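Local coordinates for protein N5-carboxyaminoimidazole ribonucleotide synthetase (PDB 3QFF) that probably catalyses the ATP-dependent carboxylation of aminoimidazole ribonucleotide with bicarbonate to N5-carboxyaminoimidazole ribonucleotide in purine biosynthesis, and binds ADP, at residues T46-P50 with C51-A55. Residues are numbered along the deposited sequence; the frame is centred on the assembly and turned at random.
Sequences TKNSP and CAQVA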
loop_
_atom_site.group_PDB
_atom_site.type_symbol
_atom_site.label_atom_id
_atom_site.label_comp_id
_atom_site.label_asym_id
_atom_site.label_seq_id
_atom_site.Cartn_x
_atom_site.Cartn_y
_atom_site.Cartn_z
ATOM N N THR A 46 -21.329 -10.262 9.537
ATOM C CA THR A 46 -22.051 -9.139 8.927
ATOM C C THR A 46 -21.703 -9.020 7.448
ATOM O O THR A 46 -20.547 -9.188 7.072
ATOM C CB THR A 46 -21.710 -7.808 9.627
ATOM O OG1 THR A 46 -21.799 -7.978 11.045
ATOM C CG2 THR A 46 -22.673 -6.702 9.197
ATOM N N LYS A 47 -22.704 -8.736 6.620
ATOM C CA LYS A 47 -22.497 -8.478 5.193
ATOM C C LYS A 47 -21.799 -7.137 4.966
ATOM O O LYS A 47 -21.891 -6.236 5.799
ATOM C CB LYS A 47 -23.834 -8.531 4.430
ATOM C CG LYS A 47 -23.693 -8.444 2.900
ATOM C CD LYS A 47 -24.577 -9.461 2.172
ATOM C CE LYS A 47 -25.912 -8.852 1.765
ATOM N NZ LYS A 47 -25.802 -8.150 0.444
ATOM N N ASN A 48 -21.107 -7.020 3.834
ATOM C CA ASN A 48 -20.403 -5.796 3.453
ATOM C C ASN A 48 -19.401 -5.312 4.522
ATOM O O ASN A 48 -19.242 -4.099 4.741
ATOM C CB ASN A 48 -21.425 -4.697 3.085
ATOM C CG ASN A 48 -20.811 -3.558 2.297
ATOM O OD1 ASN A 48 -20.003 -3.765 1.382
ATOM N ND2 ASN A 48 -21.197 -2.336 2.646
ATOM N N SER A 49 -18.732 -6.258 5.189
ATOM C CA SER A 49 -17.694 -5.914 6.177
ATOM C C SER A 49 -16.548 -5.148 5.508
ATOM O O SER A 49 -16.464 -5.132 4.283
ATOM C CB SER A 49 -17.157 -7.163 6.891
ATOM O OG SER A 49 -16.534 -8.051 5.986
ATOM N N PRO A 50 -15.685 -4.477 6.304
ATOM C CA PRO A 50 -14.517 -3.822 5.720
ATOM C C PRO A 50 -13.689 -4.745 4.828
ATOM O O PRO A 50 -13.252 -4.322 3.754
ATOM C CB PRO A 50 -13.710 -3.403 6.949
ATOM C CG PRO A 50 -14.760 -3.073 7.945
ATOM C CD PRO A 50 -15.833 -4.127 7.733
ATOM N N CYS A 51 -13.495 -5.999 5.246
ATOM C CA CYS A 51 -12.673 -6.907 4.445
ATOM C C CYS A 51 -13.428 -7.368 3.191
ATOM O O CYS A 51 -12.860 -7.414 2.107
ATOM C CB CYS A 51 -12.171 -8.083 5.293
ATOM S SG CYS A 51 -11.112 -9.239 4.406
ATOM N N ALA A 52 -14.719 -7.659 3.329
ATOM C CA ALA A 52 -15.545 -8.049 2.174
ATOM C C ALA A 52 -15.543 -7.007 1.056
ATOM O O ALA A 52 -15.726 -7.343 -0.115
ATOM C CB ALA A 52 -17.003 -8.350 2.618
ATOM N N GLN A 53 -15.366 -5.740 1.424
ATOM C CA GLN A 53 -15.305 -4.653 0.442
ATOM C C GLN A 53 -14.086 -4.750 -0.473
ATOM O O GLN A 53 -14.006 -4.049 -1.480
ATOM C CB GLN A 53 -15.316 -3.304 1.146
ATOM C CG GLN A 53 -16.668 -2.951 1.741
ATOM C CD GLN A 53 -16.576 -1.824 2.727
ATOM O OE1 GLN A 53 -15.798 -0.881 2.544
ATOM N NE2 GLN A 53 -17.359 -1.913 3.797
ATOM N N VAL A 54 -13.138 -5.609 -0.104
ATOM C CA VAL A 54 -11.956 -5.847 -0.916
ATOM C C VAL A 54 -11.815 -7.327 -1.286
ATOM O O VAL A 54 -10.884 -7.696 -1.974
ATOM C CB VAL A 54 -10.648 -5.284 -0.254
ATOM C CG1 VAL A 54 -10.782 -3.793 0.039
ATOM C CG2 VAL A 54 -10.317 -6.005 1.021
ATOM N N ALA A 55 -12.754 -8.170 -0.864
ATOM C CA ALA A 55 -12.629 -9.613 -1.095
ATOM C C ALA A 55 -13.271 -10.053 -2.405
ATOM O O ALA A 55 -14.188 -9.392 -2.899
ATOM C CB ALA A 55 -13.228 -10.396 0.073
#
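Gln-53 reaches back over the turn that precedes it and meets Asn-48 and Ser-49. Its CB lies 3.5 Å from the backbone O of Pro-50. CG stands anti to the carbonyl carbon (chi1 -72°); the extended chain beyond it brings NE2 to Asn-48 O. CG lies near two oxygens, 3.4 Å from Ser-49 O and 3.5 Å from Asn-48 OD1. CD follows at 3.7 Å from Ser-49 O. At the tip, Gln-53 NE2 donates to Asn-48 O at 3.0 Å. The bond is fairly straight (162°) and lies in the amide plane of Gln-53, but the donor stands above the carbonyl plane of Asn-48. NE2 also donates to Gly-345 O, and OE1 takes a weak hydrogen bond from Arg-27; partners on both amide atoms should restrict its rotation. The two side-chain amides are inclined to each other by 33°.

Ser-49 forms an ST motif ahead of residues 51-53, which have helical backbone angles. Its OG accepts the backbone N-H of Ala-52 at 3.2 Å, with CB of Ala-52 packed close by. Ser-49 O accepts the N-H of Gln-53 at 3.1 Å, so the side chain and the carbonyl of Ser-49 each take one N-H of the turn.

The turn lies in the loop between parallel strands 39-44 and 57-60 of the Rossmann-like preATP-grasp domain. Cys-51 packs on Val-42 and on Ala-30 of helix 24-35. Ala-52 touches Glu-58 of strand 57-60. Val-54 covers Ala-30 and Leu-31, and also packs on Lys-34 of the second subunit, whose NZ hydrogen-bonds to Gln-53 O.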